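Tryptophanyl-tRNA synthetase (Campylobacter jejuni subsp. jejuni, PDB 3TZL) binds tryptophan and adenine nucleotide and probably charges tRNA(Trp) with tryptophan at the expense of ATP, working as a homodimer. Local coordinates at residues V85-E90 against I308-M313; S77-Q82 against E296-G301. All blocks are in the same frame, centred on the assembly; numbering follows the deposited sequence.

Overall arrangement
Both contacts lie along one long C-terminal helix, 291-320, on the same side of the chain's centre. Their centres are 15 Å apart. Interaction 2 sets residues 296-301 against strand 78-81, an outermost strand of the three-stranded parallel sheet. Interaction 1 sets residues 308-313, further along the helix, against the start of helix 87-96, which follows that strand in the chain. The order along the chain is therefore strand, helix 87-96, then both partners on the last helix. The two contacts touch where Val85 CG2 meets Trp80 CD1 at 3.6 Å. Together they bind the C-terminal helix to the N-terminal part of the catalytic fold, including elements that reach the dimer interface.

Interaction 1: V85-E90 against I308-M313; sequences VKEVME and IAQEKM
This is a mostly buried contact of the long C-terminal helix 291-320 with helix 87-96 and the loop residue Val85 that precedes it. The backbones come closest at Glu87 and Ala309, whose CA atoms are 6.5 Å apart. The small Ala309 side chain is consistent with this close approach. Val85 CG1, anti to its backbone N, reaches Ala309 CB at 3.8 Å, and Leu137 of helix 122-137 also touches Ala309.

Glu87 presents two different surfaces. Its methylene CG lies 3.6 Å from CG of Met313, which is present as selenomethionine, and the two chains cross obliquely. The Glu87 chain then bends at chi2 (74°), which carries the carboxylate round to Gln310. There OE2 is 3.7 Å from Gln310 CG. The carboxylate and amide planes stand 70° apart, and a water joins the two groups. It donates to Glu87 OE2 at 2.4 Å and accepts from Gln310 NE2 at 2.5 Å, both short.

In the class I synthetase fold, helix 87-96 follows strand 78-81 of the parallel sheet, and here it also lies at the dimer interface. Met313, bent at chi2 and chi3, lays its CE 4.0 Å from Glu90 CG, while Leu91 and Ile94 also touch its side chain. Glu90 itself is extended and buried. Its OE2 is hydrogen-bonded to Tyr317 of helix 291-320, and its OE1 forms a salt bridge with Lys86 of the second subunit and a hydrogen bond with Tyr44 of that subunit. The buried carboxylate is thus probably held in its charged form.

Interaction 2: S77-Q82 against E296-G301; sequences SVFWLQ and EILDFG
The edge of the parallel sheet in the class I synthetase nucleotide-binding fold is covered here by helix 291-320. Val78 and Trp80 of strand 78-81, and Gln82 just after it, make backbone hydrogen bonds to strand 36-41. The strand's other edge faces the helix, whose local axis passes 6.4 Å from that of the strand at 111°.

Gly301 makes the closest approach. Having no side chain, it brings its CA to 3.3 Å from Phe79 O, in a nearly straight CA-H...O contact (172° at the hydrogen). Trp80 CB rests 3.9 Å from Gly301 C. The indole turns off from the helix, because CG is flanked by both the backbone N and C (chi1 76°). It meets the rings of Phe40, part of the tryptophan pocket, and Phe138.

Two waters lie between the backbones, which make no direct hydrogen bonds. One is within hydrogen-bonding distance of two carbonyl oxygens, 2.8 Å from Phe79 O and 2.7 Å from Ile297 O. With other acceptors nearby, its two protons cannot serve them all at once. The other is a clear bridge: it accepts from Leu81 N at 2.9 Å and donates to Leu298 O at 2.7 Å.

Beside these waters the contact is apolar. Phe79 and Leu298 run alongside each other in the same direction, with Leu298 CD2 meeting Phe79 CE2 obliquely at 3.9 Å. Leu68 and Ala64 of helix 53-70 touch Phe79 and Leu298 respectively. The strand belongs to a Rossmann-type parallel sheet, as expected of a class I synthetase, with the edge of one outermost strand, 78-81, covered by the C-terminal helix.

Interaction 1: V85-E90 against I308-M313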
loop_
_atom_site.group_PDB
_atom_site.type_symbol
_atom_site.label_atom_id
_atom_site.label_comp_id
_atom_site.label_asym_id
_atom_site.label_seq_id
_atom_site.Cartn_x
_atom_site.Cartn_y
_atom_site.Cartn_z
ATOM N N VAL B 85 -8.441 7.306 7.542
ATOM C CA VAL B 85 -7.177 7.347 8.276
ATOM C C VAL B 85 -6.093 6.792 7.370
ATOM O O VAL B 85 -5.850 5.585 7.316
ATOM C CB VAL B 85 -7.265 6.618 9.633
ATOM C CG1 VAL B 85 -5.942 6.700 10.374
ATOM C CG2 VAL B 85 -8.371 7.230 10.475
ATOM N N LYS B 86 -5.471 7.699 6.618
ATOM C CA LYS B 86 -4.604 7.306 5.516
ATOM C C LYS B 86 -3.301 6.679 5.979
ATOM O O LYS B 86 -2.645 6.001 5.197
ATOM C CB LYS B 86 -4.288 8.503 4.623
ATOM C CG LYS B 86 -5.491 9.261 4.106
ATOM C CD LYS B 86 -6.244 8.464 3.085
ATOM C CE LYS B 86 -7.174 9.408 2.329
ATOM N NZ LYS B 86 -8.096 8.538 1.563
ATOM N N GLU B 87 -2.928 6.933 7.235
ATOM C CA GLU B 87 -1.705 6.372 7.820
ATOM C C GLU B 87 -1.611 4.874 7.588
ATOM O O GLU B 87 -0.516 4.334 7.407
ATOM C CB GLU B 87 -1.628 6.643 9.327
ATOM C CG GLU B 87 -1.200 8.075 9.697
ATOM C CD GLU B 87 -2.292 9.144 9.482
ATOM O OE1 GLU B 87 -3.459 8.792 9.183
ATOM O OE2 GLU B 87 -1.964 10.348 9.597
ATOM N N VAL B 88 -2.759 4.204 7.566
ATOM C CA VAL B 88 -2.755 2.753 7.400
ATOM C C VAL B 88 -2.076 2.271 6.117
ATOM O O VAL B 88 -1.465 1.201 6.108
ATOM C CB VAL B 88 -4.165 2.122 7.556
ATOM C CG1 VAL B 88 -5.022 2.331 6.292
ATOM C CG2 VAL B 88 -4.014 0.648 7.888
HETATM N N MSE B 89 -2.150 3.068 5.051
HETATM C CA MSE B 89 -1.498 2.729 3.776
HETATM C C MSE B 89 0.018 2.791 3.879
HETATM O O MSE B 89 0.729 1.960 3.325
HETATM C CB MSE B 89 -1.934 3.686 2.685
HETATM C CG MSE B 89 -3.360 3.511 2.284
HETATM SE SE MSE B 89 -3.503 2.105 0.955
HETATM C CE MSE B 89 -3.191 0.459 1.848
ATOM N N GLU B 90 0.504 3.804 4.574
ATOM C CA GLU B 90 1.925 3.957 4.778
ATOM C C GLU B 90 2.439 2.809 5.633
ATOM O O GLU B 90 3.461 2.212 5.314
ATOM C CB GLU B 90 2.209 5.305 5.432
ATOM C CG GLU B 90 3.664 5.728 5.331
ATOM C CD GLU B 90 3.828 7.227 5.384
ATOM O OE1 GLU B 90 4.507 7.787 4.481
ATOM O OE2 GLU B 90 3.287 7.843 6.329
ATOM N N ILE B 308 -4.460 8.473 17.336
ATOM C CA ILE B 308 -3.740 7.295 17.779
ATOM C C ILE B 308 -2.796 6.831 16.684
ATOM O O ILE B 308 -1.634 6.510 16.956
ATOM C CB ILE B 308 -4.721 6.192 18.177
ATOM C CG1 ILE B 308 -5.377 6.574 19.506
ATOM C CG2 ILE B 308 -4.009 4.854 18.318
ATOM C CD1 ILE B 308 -6.572 5.726 19.861
ATOM N N ALA B 309 -3.289 6.819 15.448
ATOM C CA ALA B 309 -2.463 6.445 14.302
ATOM C C ALA B 309 -1.277 7.378 14.126
ATOM O O ALA B 309 -0.179 6.931 13.788
ATOM C CB ALA B 309 -3.282 6.398 13.013
ATOM N N GLN B 310 -1.488 8.666 14.364
ATOM C CA GLN B 310 -0.409 9.642 14.197
ATOM C C GLN B 310 0.665 9.426 15.234
ATOM O O GLN B 310 1.843 9.563 14.938
ATOM C CB GLN B 310 -0.918 11.083 14.294
ATOM C CG GLN B 310 -1.630 11.570 13.048
ATOM C CD GLN B 310 -2.270 12.939 13.250
ATOM O OE1 GLN B 310 -2.352 13.443 14.375
ATOM N NE2 GLN B 310 -2.727 13.545 12.157
ATOM N N GLU B 311 0.254 9.119 16.457
ATOM C CA GLU B 311 1.218 8.846 17.511
ATOM C C GLU B 311 2.068 7.605 17.171
ATOM O O GLU B 311 3.279 7.600 17.378
ATOM C CB GLU B 311 0.500 8.685 18.849
ATOM C CG GLU B 311 -0.100 9.990 19.367
ATOM C CD GLU B 311 -0.983 9.811 20.599
ATOM O OE1 GLU B 311 -1.712 8.792 20.700
ATOM O OE2 GLU B 311 -0.956 10.704 21.467
ATOM N N LYS B 312 1.441 6.566 16.624
ATOM C CA LYS B 312 2.183 5.361 16.265
ATOM C C LYS B 312 3.139 5.683 15.127
ATOM O O LYS B 312 4.315 5.320 15.176
ATOM C CB LYS B 312 1.250 4.208 15.874
ATOM C CG LYS B 312 1.982 2.949 15.387
ATOM C CD LYS B 312 2.809 2.352 16.530
ATOM C CE LYS B 312 1.899 1.695 17.571
ATOM N NZ LYS B 312 2.585 1.343 18.861
HETATM N N MSE B 313 2.642 6.385 14.115
HETATM C CA MSE B 313 3.490 6.745 12.975
HETATM C C MSE B 313 4.694 7.620 13.334
HETATM O O MSE B 313 5.730 7.504 12.702
HETATM C CB MSE B 313 2.690 7.373 11.830
HETATM C CG MSE B 313 1.676 6.388 11.163
HETATM SE SE MSE B 313 2.376 4.578 10.737
HETATM C CE MSE B 313 3.538 4.985 9.223
HETATM O O HOH W 1 -2.785 12.621 9.884
#

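Interaction 2: S77-Q82 against E296-G301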
loop_
_atom_site.group_PDB
_atom_site.type_symbol
_atom_site.label_atom_id
_atom_site.label_comp_id
_atom_site.label_asym_id
_atom_site.label_seq_id
_atom_site.Cartn_x
_atom_site.Cartn_y
_atom_site.Cartn_z
ATOM N N SER B 77 -17.456 4.388 21.730
ATOM C CA SER B 77 -16.532 3.607 20.899
ATOM C C SER B 77 -15.818 4.467 19.874
ATOM O O SER B 77 -16.132 5.637 19.720
ATOM C CB SER B 77 -17.303 2.529 20.145
ATOM O OG SER B 77 -17.956 1.651 21.038
ATOM N N VAL B 78 -14.858 3.879 19.164
ATOM C CA VAL B 78 -14.193 4.586 18.076
ATOM C C VAL B 78 -14.607 3.925 16.784
ATOM O O VAL B 78 -14.310 2.757 16.561
ATOM C CB VAL B 78 -12.670 4.626 18.253
ATOM C CG1 VAL B 78 -12.004 5.293 17.068
ATOM C CG2 VAL B 78 -12.324 5.365 19.564
ATOM N N PHE B 79 -15.338 4.676 15.960
ATOM C CA PHE B 79 -15.985 4.130 14.776
ATOM C C PHE B 79 -15.717 4.992 13.547
ATOM O O PHE B 79 -16.131 6.141 13.488
ATOM C CB PHE B 79 -17.485 4.032 15.025
ATOM C CG PHE B 79 -18.267 3.518 13.851
ATOM C CD1 PHE B 79 -18.169 2.191 13.462
ATOM C CD2 PHE B 79 -19.124 4.359 13.152
ATOM C CE1 PHE B 79 -18.900 1.710 12.385
ATOM C CE2 PHE B 79 -19.866 3.880 12.075
ATOM C CZ PHE B 79 -19.750 2.551 11.695
ATOM N N TRP B 80 -15.045 4.425 12.558
ATOM C CA TRP B 80 -14.613 5.218 11.425
ATOM C C TRP B 80 -14.584 4.407 10.146
ATOM O O TRP B 80 -14.788 3.203 10.157
ATOM C CB TRP B 80 -13.237 5.864 11.702
ATOM C CG TRP B 80 -12.048 4.954 11.599
ATOM C CD1 TRP B 80 -11.150 4.898 10.573
ATOM C CD2 TRP B 80 -11.612 3.984 12.568
ATOM N NE1 TRP B 80 -10.185 3.953 10.842
ATOM C CE2 TRP B 80 -10.450 3.376 12.057
ATOM C CE3 TRP B 80 -12.100 3.567 13.812
ATOM C CZ2 TRP B 80 -9.759 2.378 12.751
ATOM C CZ3 TRP B 80 -11.414 2.576 14.498
ATOM C CH2 TRP B 80 -10.258 1.990 13.963
ATOM N N LEU B 81 -14.386 5.113 9.043
ATOM C CA LEU B 81 -14.276 4.532 7.715
ATOM C C LEU B 81 -12.784 4.399 7.431
ATOM O O LEU B 81 -12.050 5.374 7.499
ATOM C CB LEU B 81 -14.913 5.469 6.695
ATOM C CG LEU B 81 -14.884 5.095 5.214
ATOM C CD1 LEU B 81 -15.749 3.882 5.005
ATOM C CD2 LEU B 81 -15.393 6.271 4.383
ATOM N N GLN B 82 -12.350 3.191 7.120
ATOM C CA GLN B 82 -10.928 2.860 7.069
ATOM C C GLN B 82 -10.091 3.867 6.272
ATOM O O GLN B 82 -9.053 4.336 6.726
ATOM C CB GLN B 82 -10.783 1.485 6.439
ATOM C CG GLN B 82 -9.385 0.919 6.476
ATOM C CD GLN B 82 -9.319 -0.359 5.707
ATOM O OE1 GLN B 82 -10.199 -0.639 4.883
ATOM N NE2 GLN B 82 -8.305 -1.165 5.983
ATOM N N GLU B 296 -20.552 13.880 9.659
ATOM C CA GLU B 296 -20.156 14.462 10.943
ATOM C C GLU B 296 -19.751 13.373 11.944
ATOM O O GLU B 296 -18.762 13.515 12.670
ATOM C CB GLU B 296 -21.280 15.353 11.523
ATOM C CG GLU B 296 -21.481 16.707 10.799
ATOM C CD GLU B 296 -22.603 17.592 11.386
ATOM O OE1 GLU B 296 -23.478 17.087 12.130
ATOM O OE2 GLU B 296 -22.614 18.810 11.091
ATOM N N ILE B 297 -20.509 12.278 11.962
ATOM C CA ILE B 297 -20.248 11.174 12.858
ATOM C C ILE B 297 -18.989 10.394 12.450
ATOM O O ILE B 297 -18.149 10.085 13.291
ATOM C CB ILE B 297 -21.465 10.237 12.911
ATOM C CG1 ILE B 297 -22.654 10.962 13.563
ATOM C CG2 ILE B 297 -21.112 8.962 13.656
ATOM C CD1 ILE B 297 -23.987 10.247 13.347
ATOM N N LEU B 298 -18.864 10.086 11.163
ATOM C CA LEU B 298 -17.668 9.425 10.660
ATOM C C LEU B 298 -16.425 10.306 10.828
ATOM O O LEU B 298 -15.347 9.798 11.105
ATOM C CB LEU B 298 -17.847 9.021 9.194
ATOM C CG LEU B 298 -18.853 7.878 9.041
ATOM C CD1 LEU B 298 -19.108 7.535 7.569
ATOM C CD2 LEU B 298 -18.358 6.667 9.822
ATOM N N ASP B 299 -16.582 11.618 10.661
ATOM C CA ASP B 299 -15.450 12.537 10.798
ATOM C C ASP B 299 -14.953 12.565 12.227
ATOM O O ASP B 299 -13.764 12.563 12.468
ATOM C CB ASP B 299 -15.811 13.945 10.339
ATOM C CG ASP B 299 -15.753 14.088 8.835
ATOM O OD1 ASP B 299 -15.091 13.241 8.195
ATOM O OD2 ASP B 299 -16.362 15.040 8.294
ATOM N N PHE B 300 -15.881 12.558 13.170
ATOM C CA PHE B 300 -15.539 12.487 14.581
ATOM C C PHE B 300 -14.795 11.207 14.949
ATOM O O PHE B 300 -13.778 11.260 15.651
ATOM C CB PHE B 300 -16.805 12.624 15.427
ATOM C CG PHE B 300 -16.602 12.351 16.882
ATOM C CD1 PHE B 300 -15.567 12.947 17.576
ATOM C CD2 PHE B 300 -17.477 11.530 17.569
ATOM C CE1 PHE B 300 -15.394 12.708 18.939
ATOM C CE2 PHE B 300 -17.313 11.288 18.925
ATOM C CZ PHE B 300 -16.267 11.884 19.616
ATOM N N GLY B 301 -15.313 10.064 14.495
ATOM C CA GLY B 301 -14.662 8.787 14.744
ATOM C C GLY B 301 -13.249 8.806 14.189
ATOM O O GLY B 301 -12.293 8.397 14.861
HETATM O O HOH W 2 -17.942 7.884 14.756
HETATM O O HOH W 3 -14.273 8.026 9.382
#